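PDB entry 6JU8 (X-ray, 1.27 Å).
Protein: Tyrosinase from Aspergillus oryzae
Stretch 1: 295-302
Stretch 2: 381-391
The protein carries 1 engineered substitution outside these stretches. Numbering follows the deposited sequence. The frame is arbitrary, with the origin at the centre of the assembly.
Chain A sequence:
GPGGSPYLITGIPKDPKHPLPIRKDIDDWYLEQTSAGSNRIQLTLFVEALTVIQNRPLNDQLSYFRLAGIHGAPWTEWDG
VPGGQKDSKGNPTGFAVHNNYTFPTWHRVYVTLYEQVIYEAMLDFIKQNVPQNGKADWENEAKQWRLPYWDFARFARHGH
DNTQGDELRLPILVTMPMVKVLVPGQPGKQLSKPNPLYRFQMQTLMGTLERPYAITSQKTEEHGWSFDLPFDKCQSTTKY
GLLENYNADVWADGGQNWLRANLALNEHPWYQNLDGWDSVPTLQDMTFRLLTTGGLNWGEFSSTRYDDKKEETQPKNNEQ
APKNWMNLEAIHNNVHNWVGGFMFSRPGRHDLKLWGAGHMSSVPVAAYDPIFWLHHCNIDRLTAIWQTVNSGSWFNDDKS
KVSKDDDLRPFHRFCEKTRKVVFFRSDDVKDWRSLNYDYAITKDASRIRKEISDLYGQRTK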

ATOM      1  N   GLY A 295      23.559  19.353  30.483  1.00 19.61           N
ATOM      2  CA  GLY A 295      24.014  18.687  31.681  1.00 22.06           C
ATOM      3  C   GLY A 295      23.835  17.186  31.677  1.00 19.23           C
ATOM      4  O   GLY A 295      23.903  16.570  32.742  1.00 21.12           O
ATOM      5  N   LEU A 296      23.653  16.618  30.486  1.00 14.32           N
ATOM      6  CA  LEU A 296      23.492  15.181  30.357  1.00 13.58           C
ATOM      7  C   LEU A 296      24.800  14.468  30.050  1.00 11.96           C
ATOM      8  O   LEU A 296      25.714  15.009  29.404  1.00 17.30           O
ATOM      9  CB  LEU A 296      22.512  14.886  29.212  1.00 14.72           C
ATOM     10  CG  LEU A 296      21.132  15.528  29.326  1.00 15.14           C
ATOM     11  CD1 LEU A 296      20.213  14.958  28.251  1.00 17.68           C
ATOM     12  CD2 LEU A 296      20.551  15.343  30.715  1.00 19.49           C
ATOM     13  N   ASN A 297      24.924  13.229  30.511  1.00 12.60           N
ATOM     14  CA  ASN A 297      26.123  12.451  30.227  1.00 11.51           C
ATOM     15  C   ASN A 297      25.833  11.454  29.112  1.00 10.52           C
ATOM     16  O   ASN A 297      24.692  11.300  28.633  1.00 11.29           O
ATOM     17  CB  ASN A 297      26.674  11.812  31.507  1.00 13.31           C
ATOM     18  CG  ASN A 297      25.771  10.785  32.145  1.00 12.03           C
ATOM     19  OD1 ASN A 297      25.112  10.005  31.467  1.00 13.88           O
ATOM     20  ND2 ASN A 297      25.753  10.706  33.490  1.00 13.89           N
ATOM     21  N   TRP A 298      26.887  10.785  28.639  1.00 10.09           N
ATOM     22  CA  TRP A 298      26.788   9.827  27.555  1.00  9.56           C
ATOM     23  C   TRP A 298      25.818   8.704  27.898  1.00  9.90           C
ATOM     24  O   TRP A 298      24.997   8.280  27.063  1.00 10.19           O
ATOM     25  CB  TRP A 298      28.164   9.213  27.191  1.00 11.52           C
ATOM     26  CG  TRP A 298      27.991   8.149  26.132  1.00 10.20           C
ATOM     27  CD1 TRP A 298      27.980   6.790  26.342  1.00  9.64           C
ATOM     28  CD2 TRP A 298      27.770   8.344  24.736  1.00 10.00           C
ATOM     29  NE1 TRP A 298      27.776   6.133  25.151  1.00  9.33           N
ATOM     30  CE2 TRP A 298      27.645   7.069  24.154  1.00 10.11           C
ATOM     31  CE3 TRP A 298      27.674   9.487  23.922  1.00 10.48           C
ATOM     32  CZ2 TRP A 298      27.426   6.894  22.785  1.00 10.27           C
ATOM     33  CZ3 TRP A 298      27.451   9.308  22.566  1.00 10.31           C
ATOM     34  CH2 TRP A 298      27.332   8.030  22.017  1.00 11.18           C
ATOM     35  N   GLY A 299      25.905   8.180  29.117  1.00 10.15           N
ATOM     36  CA  GLY A 299      25.052   7.052  29.514  1.00 10.51           C
ATOM     37  C   GLY A 299      23.586   7.434  29.361  1.00 10.25           C
ATOM     38  O   GLY A 299      22.756   6.659  28.843  1.00 12.18           O
ATOM     39  N   GLU A 300      23.221   8.617  29.867  1.00 10.74           N
ATOM     40  CA  GLU A 300      21.836   9.064  29.874  1.00 12.80           C
ATOM     41  C   GLU A 300      21.337   9.360  28.465  1.00 11.57           C
ATOM     42  O   GLU A 300      20.151   9.169  28.173  1.00 12.17           O
ATOM     43  CB  GLU A 300      21.666  10.350  30.689  1.00 19.16           C
ATOM     44  CG  GLU A 300      22.080  10.288  32.132  1.00 25.08           C
ATOM     45  CD  GLU A 300      21.974  11.692  32.732  1.00 20.86           C
ATOM     46  OE1 GLU A 300      21.097  11.866  33.587  1.00 23.37           O
ATOM     47  OE2 GLU A 300      22.771  12.584  32.388  1.00 16.79           O
ATOM     48  N   PHE A 301      22.213   9.902  27.613  1.00 11.39           N
ATOM     49  CA  PHE A 301      21.846  10.248  26.235  1.00 10.26           C
ATOM     50  C   PHE A 301      21.630   8.981  25.411  1.00  9.67           C
ATOM     51  O   PHE A 301      20.695   8.895  24.615  1.00 10.12           O
ATOM     52  CB  PHE A 301      22.971  11.082  25.613  1.00 13.21           C
ATOM     53  CG  PHE A 301      22.883  11.187  24.118  1.00 11.27           C
ATOM     54  CD1 PHE A 301      21.979  12.064  23.524  1.00 11.88           C
ATOM     55  CD2 PHE A 301      23.680  10.387  23.309  1.00 12.07           C
ATOM     56  CE1 PHE A 301      21.825  12.123  22.149  1.00 11.72           C
ATOM     57  CE2 PHE A 301      23.557  10.474  21.932  1.00 12.47           C
ATOM     58  CZ  PHE A 301      22.642  11.335  21.361  1.00 12.01           C
ATOM     59  N   SER A 302      22.530   8.018  25.567  1.00  9.83           N
ATOM     60  CA  SER A 302      22.710   6.963  24.583  1.00  9.52           C
ATOM     61  C   SER A 302      21.730   5.803  24.677  1.00  9.93           C
ATOM     62  O   SER A 302      21.554   5.102  23.665  1.00 12.98           O
ATOM     63  CB  SER A 302      24.138   6.352  24.694  1.00 10.13           C
ATOM     64  OG  SER A 302      24.335   5.779  25.974  1.00 10.68           O
ATOM     65  N   ARG A 381      23.294  10.719  12.812  1.00  8.76           N
ATOM     66  CA  ARG A 381      23.370  12.190  12.726  1.00  8.11           C
ATOM     67  C   ARG A 381      23.036  12.852  14.062  1.00  8.78           C
ATOM     68  O   ARG A 381      23.724  13.779  14.501  1.00  8.91           O
ATOM     69  CB  ARG A 381      22.424  12.634  11.599  1.00  9.37           C
ATOM     70  CG  ARG A 381      22.334  14.172  11.468  1.00 10.10           C
ATOM     71  CD  ARG A 381      21.526  14.497  10.197  1.00  9.61           C
ATOM     72  NE  ARG A 381      21.125  15.895  10.161  1.00  9.42           N
ATOM     73  CZ  ARG A 381      20.038  16.373  10.778  1.00  9.63           C
ATOM     74  NH1 ARG A 381      19.254  15.561  11.493  1.00 10.03           N
ATOM     75  NH2 ARG A 381      19.738  17.657  10.709  1.00 11.37           N
ATOM     76  N   LEU A 382      21.967  12.383  14.713  1.00  8.94           N
ATOM     77  CA  LEU A 382      21.600  12.934  16.017  1.00  8.35           C
ATOM     78  C   LEU A 382      22.711  12.691  17.032  1.00  8.66           C
ATOM     79  O   LEU A 382      23.027  13.556  17.848  1.00 10.06           O
ATOM     80  CB  LEU A 382      20.301  12.310  16.516  1.00  9.20           C
ATOM     81  CG  LEU A 382      19.038  12.713  15.729  1.00  9.49           C
ATOM     82  CD1 LEU A 382      17.846  11.929  16.245  1.00 12.03           C
ATOM     83  CD2 LEU A 382      18.795  14.216  15.804  1.00 12.17           C
ATOM     84  N   THR A 383      23.338  11.523  16.959  1.00  8.37           N
ATOM     85  CA  THR A 383      24.494  11.235  17.816  1.00  8.12           C
ATOM     86  C   THR A 383      25.605  12.235  17.516  1.00  7.60           C
ATOM     87  O   THR A 383      26.226  12.778  18.459  1.00  9.23           O
ATOM     88  CB  THR A 383      24.974   9.798  17.642  1.00  8.22           C
ATOM     89  OG1 THR A 383      23.900   8.907  17.988  1.00  9.48           O
ATOM     90  CG2 THR A 383      26.115   9.502  18.610  1.00 10.97           C
ATOM     91  N   ALA A 384      25.930  12.452  16.242  1.00  9.00           N
ATOM     92  CA  ALA A 384      27.005  13.383  15.881  1.00  9.09           C
ATOM     93  C   ALA A 384      26.675  14.787  16.323  1.00  9.00           C
ATOM     94  O   ALA A 384      27.543  15.524  16.813  1.00 10.18           O
ATOM     95  CB  ALA A 384      27.206  13.322  14.358  1.00 10.53           C
ATOM     96  N   ILE A 385      25.417  15.224  16.162  1.00  8.72           N
ATOM     97  CA  ILE A 385      25.015  16.553  16.674  1.00  9.62           C
ATOM     98  C   ILE A 385      25.249  16.660  18.170  1.00  9.26           C
ATOM     99  O   ILE A 385      25.843  17.623  18.685  1.00 10.26           O
ATOM    100  CB  ILE A 385      23.532  16.843  16.367  1.00  9.63           C
ATOM    101  CG1 ILE A 385      23.279  16.932  14.860  1.00 10.46           C
ATOM    102  CG2 ILE A 385      23.081  18.113  17.092  1.00 10.25           C
ATOM    103  CD1 ILE A 385      21.814  16.884  14.473  1.00 10.82           C
ATOM    104  N   TRP A 386      24.757  15.642  18.899  1.00  9.56           N
ATOM    105  CA  TRP A 386      24.848  15.709  20.360  1.00  9.58           C
ATOM    106  C   TRP A 386      26.309  15.684  20.769  1.00 10.46           C
ATOM    107  O   TRP A 386      26.703  16.425  21.682  1.00 10.74           O
ATOM    108  CB  TRP A 386      24.051  14.551  20.983  1.00  8.96           C
ATOM    109  CG  TRP A 386      23.958  14.651  22.470  1.00  8.83           C
ATOM    110  CD1 TRP A 386      22.942  15.292  23.141  1.00 10.05           C
ATOM    111  CD2 TRP A 386      24.858  14.156  23.474  1.00  9.56           C
ATOM    112  NE1 TRP A 386      23.154  15.202  24.489  1.00 10.62           N
ATOM    113  CE2 TRP A 386      24.326  14.509  24.728  1.00 10.59           C
ATOM    114  CE3 TRP A 386      26.049  13.429  23.430  1.00 10.87           C
ATOM    115  CZ2 TRP A 386      24.931  14.188  25.951  1.00 10.61           C
ATOM    116  CZ3 TRP A 386      26.652  13.106  24.647  1.00 10.89           C
ATOM    117  CH2 TRP A 386      26.112  13.472  25.878  1.00 12.02           C
ATOM    118  N   GLN A 387      27.139  14.871  20.105  1.00  9.99           N
ATOM    119  CA  GLN A 387      28.570  14.868  20.434  1.00 10.63           C
ATOM    120  C   GLN A 387      29.178  16.259  20.229  1.00  9.99           C
ATOM    121  O   GLN A 387      29.982  16.713  21.034  1.00 11.43           O
ATOM    122  CB  GLN A 387      29.331  13.876  19.574  1.00 10.92           C
ATOM    123  CG  GLN A 387      29.082  12.401  19.872  1.00 10.92           C
ATOM    124  CD  GLN A 387      29.918  11.579  18.907  1.00 10.52           C
ATOM    125  OE1 GLN A 387      29.400  11.033  17.925  1.00 11.88           O
ATOM    126  NE2 GLN A 387      31.226  11.514  19.131  1.00 11.94           N
ATOM    127  N   THR A 388      28.793  16.920  19.153  1.00 10.23           N
ATOM    128  CA  THR A 388      29.336  18.239  18.822  1.00 11.96           C
ATOM    129  C   THR A 388      29.074  19.251  19.925  1.00 11.89           C
ATOM    130  O   THR A 388      29.960  20.054  20.235  1.00 14.19           O
ATOM    131  CB  THR A 388      28.738  18.723  17.492  1.00 11.84           C
ATOM    132  OG1 THR A 388      29.164  17.836  16.426  1.00 12.49           O
ATOM    133  CG2 THR A 388      29.219  20.112  17.133  1.00 13.49           C
ATOM    134  N   VAL A 389      27.867  19.202  20.516  1.00 12.13           N
ATOM    135  CA  VAL A 389      27.553  20.197  21.543  1.00 12.09           C
ATOM    136  C   VAL A 389      27.731  19.658  22.960  1.00 11.61           C
ATOM    137  O   VAL A 389      27.443  20.381  23.922  1.00 14.65           O
ATOM    138  CB  VAL A 389      26.148  20.787  21.316  1.00 14.27           C
ATOM    139  CG1 VAL A 389      26.096  21.429  19.934  1.00 19.32           C
ATOM    140  CG2 VAL A 389      25.049  19.736  21.402  1.00 14.75           C
ATOM    141  N   ASN A 390      28.274  18.451  23.105  1.00 11.78           N
ATOM    142  CA  ASN A 390      28.606  17.850  24.402  1.00 11.64           C
ATOM    143  C   ASN A 390      29.974  17.191  24.344  1.00 10.34           C
ATOM    144  O   ASN A 390      30.156  16.025  24.646  1.00 11.72           O
ATOM    145  CB  ASN A 390      27.546  16.831  24.820  1.00 12.59           C
ATOM    146  CG  ASN A 390      26.213  17.474  25.118  1.00 11.79           C
ATOM    147  OD1 ASN A 390      25.972  17.993  26.203  1.00 13.37           O
ATOM    148  ND2 ASN A 390      25.344  17.494  24.116  1.00 11.85           N
ATOM    149  N   SER A 391      30.969  17.987  23.927  1.00 13.59           N
ATOM    150  CA  SER A 391      32.320  17.459  23.820  1.00 14.39           C
ATOM    151  C   SER A 391      32.776  16.877  25.161  1.00 15.59           C
ATOM    152  O   SER A 391      32.559  17.487  26.211  1.00 16.50           O
ATOM    153  CB  SER A 391      33.308  18.566  23.416  1.00 19.11           C
ATOM    154  OG  SER A 391      34.605  18.019  23.255  1.00 29.50           O
TER
HETATM  155  O   HOH W   1      23.653  17.713  27.754  1.00 16.80           O
HETATM  156  O   HOH W   2      26.921  17.165  28.568  1.00 25.94           O

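Helix 298-302 and the helix that carries Arg381 to Thr388 run nearly antiparallel (153°), their axes 12.0 Å apart at closest approach, a spacing filled by aromatic rings. Trp386 is the centre. Its CA-to-CB bond points toward stretch 1, and with chi1 at t (-173°) and chi2 at 91° the indole lays one face against Phe301, itself t (165°). The Phe301 ring and the indole five-membered ring form an offset stack, planes at 13° and centroids 3.8 Å apart; Phe301 CE1 comes within 3.3 Å of Trp386 CG. Phe301 CB adds a CH-pi contact, 3.8 Å from the centroid of the six-membered ring, so one phenylalanine covers both indole rings. The CA-to-CB bond of Trp298 points sideways to stretch 2, but with chi1 at t (176°) the end of the side chain comes nearer, its ring edge meeting Trp386 CZ3 (3.8 Å from Trp298 CE3) and Thr383 CG2 (3.9 Å from Trp298 CH2). Leu296 CB packs on Trp386 CZ2 at 4.1 Å.

No direct hydrogen bond joins the stretches; water does. Asn390, chi1 m, donates from ND2 to Trp386 O (3.0 Å), which leaves OD1 for water 1 (2.8 Å) and water 2 (2.7 Å). Water 1 accepts from Leu296 N (2.9 Å), and water 2 lies 2.6 Å from Leu296 O. Asn297, chi1 p, caps its helix: OD1 accepts from Glu300 N (2.8 Å), while Glu300 OE2 accepts from Asn297 N (2.9 Å).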